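Local coordinates for MutT/nudix family protein (Shewanella oneidensis, PDB 3GZ5) that regulates transcription of NAD metabolism genes in response to ADP-ribose, joining a Nudix domain to a DNA-binding winged helix domain, at residues L76-P84 with A117-V128; Y109-A117 with L164-E172. One frame throughout, in Å; residues are numbered along the deposited sequence.

How the interactions relate
Along the chain the segments alternate: 76-84, 109-117, 117-128, then 164-172. The two contacts therefore cross, with centres about 14 Å apart. Their segments meet at Ala117, in the short, weakly bonded helix 116-119; Ala117 makes contact only in interaction 1. Interaction 1 lies within the Nudix domain and joins the end of helix 68-80 to the loop that holds a sodium ion. Interaction 2 lies nearer the centre of the chain. It sets the end of strand 104-112 against the 3-10 segment 165-169, which packs beside helix 176-187 of the winged helix region. Met113 packs its side chain on Thr80 and Cys118 while its backbone lies against Ala169, so the packing runs from helix 68-80 to segment 164-172.

Interaction 1: L76-P84 with A117-V128; sequences LAEKTAVVP and ACQIQIASVSDV. With NA (sodium ion), chain D.
Lys79 starts with CG anti to its carbonyl carbon and bends at chi2 (-69°), which lays CD against CG2 of Val128 at 3.6 Å. The two side chains cross obliquely. At Thr80 chi1 is 58°, and OG1 turns back to Leu76 O at 2.7 Å, above the carbonyl plane. That oxygen also accepts from the backbone N of Lys79 and of Thr80. OG1 in turn accepts from Val82 N, forming an ST turn. Thr80 CB itself meets Cys118 CB at 4.0 Å. Val82 adds CG2, which lies 3.7 Å from Cys118 CB and 3.4 Å from Ala117 O. With an alanine here in place of Thr80, OG1 is gone, and Val82 N would probably lose its acceptor and Leu76 O its side-chain donor, leaving the turn after the helix less firmly held. Beyond the packing, the backbone O atoms of Ile122, Val125 and Val128 bind the sodium ion, with Ile122 O at 2.2 Å. Ala81 leaves the helix with positive phi. It occupies the usual glycine position of the Nudix box, whose helix corresponds to 68-80 and whose sequence is degenerate here.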
loop_
_atom_site.group_PDB
_atom_site.type_symbol
_atom_site.label_atom_id
_atom_site.label_comp_id
_atom_site.label_asym_id
_atom_site.label_seq_id
_atom_site.Cartn_x
_atom_site.Cartn_y
_atom_site.Cartn_z
ATOM N N LEU B 76 -5.025 -16.853 -9.739
ATOM C CA LEU B 76 -6.359 -17.021 -9.150
ATOM C C LEU B 76 -7.322 -17.807 -10.051
ATOM O O LEU B 76 -8.070 -18.655 -9.565
ATOM C CB LEU B 76 -6.969 -15.680 -8.690
ATOM C CG LEU B 76 -6.281 -15.081 -7.453
ATOM C CD1 LEU B 76 -6.707 -13.647 -7.164
ATOM C CD2 LEU B 76 -6.432 -15.952 -6.194
ATOM N N ALA B 77 -7.275 -17.533 -11.349
ATOM C CA ALA B 77 -8.147 -18.168 -12.329
ATOM C C ALA B 77 -7.798 -19.647 -12.545
ATOM O O ALA B 77 -8.666 -20.435 -12.902
ATOM C CB ALA B 77 -8.096 -17.409 -13.649
ATOM N N GLU B 78 -6.525 -19.993 -12.343
ATOM C CA GLU B 78 -6.036 -21.385 -12.380
ATOM C C GLU B 78 -6.634 -22.235 -11.264
ATOM O O GLU B 78 -6.632 -23.472 -11.341
ATOM C CB GLU B 78 -4.508 -21.410 -12.268
ATOM C CG GLU B 78 -3.798 -20.962 -13.532
ATOM C CD GLU B 78 -2.299 -20.983 -13.418
ATOM O OE1 GLU B 78 -1.755 -21.010 -12.303
ATOM O OE2 GLU B 78 -1.636 -20.943 -14.463
ATOM N N LYS B 79 -7.143 -21.559 -10.239
ATOM C CA LYS B 79 -7.723 -22.197 -9.063
ATOM C C LYS B 79 -9.244 -22.072 -9.015
ATOM O O LYS B 79 -9.915 -22.968 -8.499
ATOM C CB LYS B 79 -7.131 -21.600 -7.762
ATOM C CG LYS B 79 -5.636 -21.717 -7.644
ATOM C CD LYS B 79 -5.261 -23.183 -7.465
ATOM C CE LYS B 79 -4.030 -23.553 -8.271
ATOM N NZ LYS B 79 -3.581 -24.930 -7.916
ATOM N N THR B 80 -9.782 -20.963 -9.526
ATOM C CA THR B 80 -11.198 -20.624 -9.333
ATOM C C THR B 80 -11.996 -20.627 -10.627
ATOM O O THR B 80 -13.239 -20.667 -10.590
ATOM C CB THR B 80 -11.375 -19.216 -8.722
ATOM O OG1 THR B 80 -10.757 -18.258 -9.583
ATOM C CG2 THR B 80 -10.744 -19.120 -7.353
ATOM N N ALA B 81 -11.293 -20.543 -11.758
ATOM C CA ALA B 81 -11.936 -20.369 -13.063
ATOM C C ALA B 81 -12.637 -19.008 -13.264
ATOM O O ALA B 81 -13.442 -18.849 -14.170
ATOM C CB ALA B 81 -12.902 -21.511 -13.322
ATOM N N VAL B 82 -12.337 -18.038 -12.411
ATOM C CA VAL B 82 -12.934 -16.697 -12.477
ATOM C C VAL B 82 -11.866 -15.659 -12.180
ATOM O O VAL B 82 -11.045 -15.851 -11.274
ATOM C CB VAL B 82 -14.008 -16.447 -11.353
ATOM C CG1 VAL B 82 -14.971 -15.306 -11.745
ATOM C CG2 VAL B 82 -14.784 -17.677 -10.998
ATOM N N VAL B 83 -11.911 -14.545 -12.902
ATOM C CA VAL B 83 -11.167 -13.371 -12.522
ATOM C C VAL B 83 -11.987 -12.633 -11.423
ATOM O O VAL B 83 -13.142 -12.283 -11.641
ATOM C CB VAL B 83 -10.887 -12.476 -13.766
ATOM C CG1 VAL B 83 -10.151 -11.191 -13.370
ATOM C CG2 VAL B 83 -10.087 -13.275 -14.835
ATOM N N PRO B 84 -11.405 -12.419 -10.233
ATOM C CA PRO B 84 -12.172 -11.737 -9.158
ATOM C C PRO B 84 -12.499 -10.291 -9.539
ATOM O O PRO B 84 -11.725 -9.680 -10.271
ATOM C CB PRO B 84 -11.222 -11.743 -7.958
ATOM C CG PRO B 84 -10.089 -12.636 -8.329
ATOM C CD PRO B 84 -10.026 -12.727 -9.830
ATOM N N ALA B 117 -19.812 -17.491 -7.202
ATOM C CA ALA B 117 -19.179 -17.258 -8.502
ATOM C C ALA B 117 -18.172 -18.359 -8.848
ATOM O O ALA B 117 -17.936 -18.640 -10.026
ATOM C CB ALA B 117 -18.505 -15.897 -8.528
ATOM N N CYS B 118 -17.609 -19.004 -7.826
ATOM C CA CYS B 118 -16.569 -20.007 -8.040
ATOM C C CYS B 118 -16.670 -21.299 -7.217
ATOM O O CYS B 118 -15.936 -22.249 -7.508
ATOM C CB CYS B 118 -15.212 -19.388 -7.765
ATOM S SG CYS B 118 -14.784 -19.497 -6.050
ATOM N N GLN B 119 -17.524 -21.332 -6.183
ATOM C CA GLN B 119 -17.830 -22.586 -5.460
ATOM C C GLN B 119 -18.455 -23.624 -6.399
ATOM O O GLN B 119 -18.309 -24.835 -6.187
ATOM C CB GLN B 119 -18.744 -22.340 -4.253
ATOM C CG GLN B 119 -19.142 -23.611 -3.462
ATOM C CD GLN B 119 -17.961 -24.328 -2.766
ATOM O OE1 GLN B 119 -17.979 -25.553 -2.604
ATOM N NE2 GLN B 119 -16.950 -23.567 -2.349
ATOM N N ILE B 120 -19.148 -23.132 -7.429
ATOM C CA ILE B 120 -19.601 -23.952 -8.567
ATOM C C ILE B 120 -18.467 -24.653 -9.363
ATOM O O ILE B 120 -18.722 -25.634 -10.066
ATOM C CB ILE B 120 -20.481 -23.117 -9.557
ATOM C CG1 ILE B 120 -19.795 -21.787 -9.926
ATOM C CG2 ILE B 120 -21.901 -22.903 -8.985
ATOM C CD1 ILE B 120 -20.310 -21.128 -11.212
ATOM N N GLN B 121 -17.233 -24.148 -9.253
ATOM C CA GLN B 121 -16.084 -24.639 -10.050
ATOM C C GLN B 121 -14.931 -25.145 -9.181
ATOM O O GLN B 121 -13.799 -25.268 -9.674
ATOM C CB GLN B 121 -15.557 -23.523 -10.979
ATOM C CG GLN B 121 -16.558 -22.996 -12.014
ATOM C CD GLN B 121 -16.621 -21.466 -12.055
ATOM O OE1 GLN B 121 -15.999 -20.791 -11.240
ATOM N NE2 GLN B 121 -17.382 -20.919 -12.999
ATOM N N ILE B 122 -15.232 -25.455 -7.913
ATOM C CA ILE B 122 -14.228 -25.628 -6.846
ATOM C C ILE B 122 -14.623 -26.738 -5.856
ATOM O O ILE B 122 -13.835 -27.134 -4.977
ATOM C CB ILE B 122 -14.023 -24.292 -6.059
ATOM C CG1 ILE B 122 -12.559 -24.044 -5.721
ATOM C CG2 ILE B 122 -14.860 -24.245 -4.781
ATOM C CD1 ILE B 122 -12.336 -22.671 -5.159
ATOM N N ALA B 123 -15.858 -27.211 -5.984
ATOM C CA ALA B 123 -16.303 -28.396 -5.258
ATOM C C ALA B 123 -15.467 -29.581 -5.741
ATOM O O ALA B 123 -14.888 -30.326 -4.941
ATOM C CB ALA B 123 -17.795 -28.647 -5.522
ATOM N N SER B 124 -15.389 -29.690 -7.069
ATOM C CA SER B 124 -14.760 -30.788 -7.799
ATOM C C SER B 124 -13.217 -30.852 -7.749
ATOM O O SER B 124 -12.598 -31.525 -8.592
ATOM C CB SER B 124 -15.216 -30.707 -9.265
ATOM O OG SER B 124 -15.131 -29.373 -9.770
ATOM N N VAL B 125 -12.607 -30.169 -6.769
ATOM C CA VAL B 125 -11.146 -30.025 -6.683
ATOM C C VAL B 125 -10.692 -30.124 -5.229
ATOM O O VAL B 125 -11.142 -29.345 -4.394
ATOM C CB VAL B 125 -10.660 -28.669 -7.289
ATOM C CG1 VAL B 125 -9.148 -28.525 -7.152
ATOM C CG2 VAL B 125 -11.086 -28.522 -8.771
ATOM N N SER B 126 -9.787 -31.059 -4.937
ATOM C CA SER B 126 -9.435 -31.404 -3.542
ATOM C C SER B 126 -8.245 -30.662 -2.911
ATOM O O SER B 126 -8.056 -30.702 -1.693
ATOM C CB SER B 126 -9.256 -32.927 -3.385
ATOM O OG SER B 126 -8.476 -33.475 -4.439
ATOM N N ASP B 127 -7.445 -29.987 -3.725
ATOM C CA ASP B 127 -6.309 -29.225 -3.193
ATOM C C ASP B 127 -6.580 -27.712 -3.157
ATOM O O ASP B 127 -5.675 -26.918 -2.878
ATOM C CB ASP B 127 -5.030 -29.552 -3.971
ATOM C CG ASP B 127 -5.076 -29.058 -5.390
ATOM O OD1 ASP B 127 -6.167 -29.088 -6.011
ATOM O OD2 ASP B 127 -4.012 -28.630 -5.885
ATOM N N VAL B 128 -7.830 -27.338 -3.450
ATOM C CA VAL B 128 -8.322 -25.948 -3.359
ATOM C C VAL B 128 -9.628 -25.874 -2.550
ATOM O O VAL B 128 -10.636 -26.494 -2.917
ATOM C CB VAL B 128 -8.560 -25.307 -4.768
ATOM C CG1 VAL B 128 -8.845 -23.817 -4.636
ATOM C CG2 VAL B 128 -7.365 -25.539 -5.691
HETATM NA NA NA D . -12.428 -27.834 -3.373
#

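Interaction 2: Y109-A117 with L164-E172; sequences YTALMSYQA and LVPGFALSE
Leu112 is the main bump of this contact. Its side chain fits a hollow on the 3-10 turn 165-169, lined by Val165, Pro166, Phe168 and Ala169. CG stands anti to the carbonyl carbon (chi1 -67°), and the chain then runs on extended, so the branch end reaches the turn. CD1 presses on Val165 O at 3.2 Å, a tight fit, and meets Val165 CG1 at 3.8 Å. The leucine and valine side chains cross at about a right angle. Lower on the same side chain, Leu112 CB rests on Phe168 CB at 3.8 Å. CD2 is the looser branch, 4.2 Å from Ala169 CB. The Phe168 ring itself leads away and meets the ring of Tyr86, their planes about 20° apart. This is one place where the two parts of the regulator meet: strand 104-112 belongs to the mixed Nudix sheet, and Pro166 and Leu170 lean on helix 176-187 of the winged helix region. Past the leucine the fit is mostly backbone. Ala169 CA makes a CA-H...O contact with Met113 O at 3.5 Å, and that oxygen also accepts from Thr31 OG1. The Met113 side chain faces the other way, towards helix 68-80. Ser114 is a second, smaller bump. Its CB sits 3.4 Å from Leu170 O and also touches Ser171, while its OG accepts a weak capping bond from Ala117 N. One water bridges the segments, accepting from Tyr115 N at 2.9 Å and donating to Ala169 O at 2.6 Å.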
loop_
_atom_site.group_PDB
_atom_site.type_symbol
_atom_site.label_atom_id
_atom_site.label_comp_id
_atom_site.label_asym_id
_atom_site.label_seq_id
_atom_site.Cartn_x
_atom_site.Cartn_y
_atom_site.Cartn_z
ATOM N N TYR B 109 -1.018 -9.710 -2.886
ATOM C CA TYR B 109 -2.244 -9.019 -3.261
ATOM C C TYR B 109 -3.367 -9.417 -2.307
ATOM O O TYR B 109 -3.314 -10.520 -1.717
ATOM C CB TYR B 109 -2.666 -9.415 -4.687
ATOM C CG TYR B 109 -1.810 -8.770 -5.765
ATOM C CD1 TYR B 109 -2.271 -7.658 -6.465
ATOM C CD2 TYR B 109 -0.541 -9.245 -6.047
ATOM C CE1 TYR B 109 -1.492 -7.038 -7.437
ATOM C CE2 TYR B 109 0.266 -8.623 -7.013
ATOM C CZ TYR B 109 -0.223 -7.531 -7.703
ATOM O OH TYR B 109 0.555 -6.908 -8.652
ATOM N N THR B 110 -4.342 -8.505 -2.141
ATOM C CA THR B 110 -5.647 -8.831 -1.565
ATOM C C THR B 110 -6.679 -8.887 -2.670
ATOM O O THR B 110 -6.675 -8.053 -3.581
ATOM C CB THR B 110 -6.170 -7.787 -0.528
ATOM O OG1 THR B 110 -5.184 -7.564 0.470
ATOM C CG2 THR B 110 -7.431 -8.345 0.187
ATOM N N ALA B 111 -7.568 -9.866 -2.591
ATOM C CA ALA B 111 -8.671 -9.913 -3.509
ATOM C C ALA B 111 -10.003 -10.220 -2.824
ATOM O O ALA B 111 -10.043 -10.777 -1.714
ATOM C CB ALA B 111 -8.377 -10.921 -4.679
ATOM N N LEU B 112 -11.085 -9.871 -3.514
ATOM C CA LEU B 112 -12.443 -10.143 -3.065
ATOM C C LEU B 112 -13.298 -10.661 -4.209
ATOM O O LEU B 112 -13.242 -10.154 -5.335
ATOM C CB LEU B 112 -13.086 -8.878 -2.458
ATOM C CG LEU B 112 -12.564 -8.254 -1.147
ATOM C CD1 LEU B 112 -13.384 -7.012 -0.737
ATOM C CD2 LEU B 112 -12.633 -9.277 -0.021
ATOM N N MET B 113 -14.084 -11.688 -3.927
ATOM C CA MET B 113 -15.072 -12.170 -4.885
ATOM C C MET B 113 -16.250 -12.779 -4.149
ATOM O O MET B 113 -16.164 -13.040 -2.958
ATOM C CB MET B 113 -14.470 -13.196 -5.839
ATOM C CG MET B 113 -14.140 -14.590 -5.258
ATOM S SD MET B 113 -13.726 -15.693 -6.653
ATOM C CE MET B 113 -13.010 -17.038 -5.802
ATOM N N SER B 114 -17.345 -13.027 -4.857
ATOM C CA SER B 114 -18.459 -13.721 -4.220
ATOM C C SER B 114 -18.221 -15.230 -4.192
ATOM O O SER B 114 -17.644 -15.820 -5.113
ATOM C CB SER B 114 -19.783 -13.405 -4.904
ATOM O OG SER B 114 -20.013 -14.334 -5.942
ATOM N N TYR B 115 -18.693 -15.843 -3.122
ATOM C CA TYR B 115 -18.565 -17.277 -2.894
ATOM C C TYR B 115 -19.124 -18.184 -4.004
ATOM O O TYR B 115 -18.444 -19.122 -4.403
ATOM C CB TYR B 115 -19.177 -17.611 -1.529
ATOM C CG TYR B 115 -19.172 -19.067 -1.159
ATOM C CD1 TYR B 115 -18.070 -19.641 -0.527
ATOM C CD2 TYR B 115 -20.289 -19.873 -1.406
ATOM C CE1 TYR B 115 -18.073 -20.976 -0.164
ATOM C CE2 TYR B 115 -20.296 -21.216 -1.048
ATOM C CZ TYR B 115 -19.192 -21.757 -0.430
ATOM O OH TYR B 115 -19.210 -23.080 -0.062
ATOM N N GLN B 116 -20.332 -17.910 -4.509
ATOM C CA GLN B 116 -20.973 -18.810 -5.499
ATOM C C GLN B 116 -20.504 -18.600 -6.947
ATOM O O GLN B 116 -20.757 -19.442 -7.814
ATOM C CB GLN B 116 -22.506 -18.764 -5.425
ATOM C CG GLN B 116 -23.158 -19.825 -4.482
ATOM C CD GLN B 116 -22.885 -21.292 -4.891
ATOM O OE1 GLN B 116 -22.858 -21.640 -6.087
ATOM N NE2 GLN B 116 -22.684 -22.157 -3.883
ATOM N N ALA B 117 -19.812 -17.491 -7.202
ATOM C CA ALA B 117 -19.179 -17.258 -8.502
ATOM C C ALA B 117 -18.172 -18.359 -8.848
ATOM O O ALA B 117 -17.936 -18.640 -10.026
ATOM C CB ALA B 117 -18.505 -15.897 -8.528
ATOM N N LEU B 164 -16.596 1.133 0.416
ATOM C CA LEU B 164 -17.586 0.056 0.284
ATOM C C LEU B 164 -17.002 -1.120 -0.486
ATOM O O LEU B 164 -17.730 -1.961 -1.004
ATOM C CB LEU B 164 -18.859 0.561 -0.421
ATOM C CG LEU B 164 -19.638 1.729 0.196
ATOM C CD1 LEU B 164 -20.820 2.124 -0.681
ATOM C CD2 LEU B 164 -20.153 1.358 1.591
ATOM N N VAL B 165 -15.668 -1.167 -0.539
ATOM C CA VAL B 165 -14.919 -2.299 -1.043
ATOM C C VAL B 165 -15.403 -3.655 -0.450
ATOM O O VAL B 165 -15.443 -4.657 -1.185
ATOM C CB VAL B 165 -13.362 -2.065 -0.887
ATOM C CG1 VAL B 165 -12.578 -3.335 -1.093
ATOM C CG2 VAL B 165 -12.853 -0.951 -1.867
ATOM N N PRO B 166 -15.788 -3.714 0.857
ATOM C CA PRO B 166 -16.372 -5.016 1.260
ATOM C C PRO B 166 -17.567 -5.520 0.446
ATOM O O PRO B 166 -17.838 -6.693 0.473
ATOM C CB PRO B 166 -16.744 -4.805 2.732
ATOM C CG PRO B 166 -15.728 -3.763 3.196
ATOM C CD PRO B 166 -15.670 -2.801 2.014
ATOM N N GLY B 167 -18.261 -4.665 -0.301
ATOM C CA GLY B 167 -19.330 -5.153 -1.150
ATOM C C GLY B 167 -18.910 -6.184 -2.182
ATOM O O GLY B 167 -19.721 -7.017 -2.590
ATOM N N PHE B 168 -17.637 -6.146 -2.592
ATOM C CA PHE B 168 -17.104 -7.099 -3.583
ATOM C C PHE B 168 -17.073 -8.562 -3.124
ATOM O O PHE B 168 -17.042 -9.457 -3.961
ATOM C CB PHE B 168 -15.728 -6.637 -4.112
ATOM C CG PHE B 168 -15.808 -5.433 -4.994
ATOM C CD1 PHE B 168 -16.382 -5.522 -6.255
ATOM C CD2 PHE B 168 -15.324 -4.209 -4.570
ATOM C CE1 PHE B 168 -16.469 -4.407 -7.082
ATOM C CE2 PHE B 168 -15.399 -3.073 -5.398
ATOM C CZ PHE B 168 -15.974 -3.173 -6.640
ATOM N N ALA B 169 -17.107 -8.794 -1.808
ATOM C CA ALA B 169 -17.226 -10.147 -1.233
ATOM C C ALA B 169 -18.635 -10.760 -1.330
ATOM O O ALA B 169 -18.823 -11.932 -0.999
ATOM C CB ALA B 169 -16.749 -10.148 0.218
ATOM N N LEU B 170 -19.614 -9.972 -1.795
ATOM C CA LEU B 170 -21.030 -10.406 -1.853
ATOM C C LEU B 170 -21.483 -10.758 -3.254
ATOM O O LEU B 170 -20.938 -10.248 -4.221
ATOM C CB LEU B 170 -21.938 -9.297 -1.320
ATOM C CG LEU B 170 -21.548 -8.788 0.051
ATOM C CD1 LEU B 170 -22.322 -7.487 0.367
ATOM C CD2 LEU B 170 -21.817 -9.889 1.040
ATOM N N SER B 171 -22.482 -11.622 -3.390
ATOM C CA SER B 171 -23.019 -11.813 -4.733
ATOM C C SER B 171 -23.873 -10.608 -5.103
ATOM O O SER B 171 -24.426 -9.918 -4.234
ATOM C CB SER B 171 -23.729 -13.157 -4.925
ATOM O OG SER B 171 -24.796 -13.313 -4.022
ATOM N N GLU B 172 -23.912 -10.319 -6.393
ATOM C CA GLU B 172 -24.630 -9.175 -6.906
ATOM C C GLU B 172 -25.939 -9.694 -7.514
ATOM O O GLU B 172 -25.923 -10.733 -8.173
ATOM C CB GLU B 172 -23.769 -8.480 -7.961
ATOM C CG GLU B 172 -23.645 -6.976 -7.788
ATOM C CD GLU B 172 -22.408 -6.533 -7.010
ATOM O OE1 GLU B 172 -21.853 -7.316 -6.187
ATOM O OE2 GLU B 172 -21.994 -5.373 -7.217
HETATM O O HOH W 1 -20.158 -14.203 -1.267
#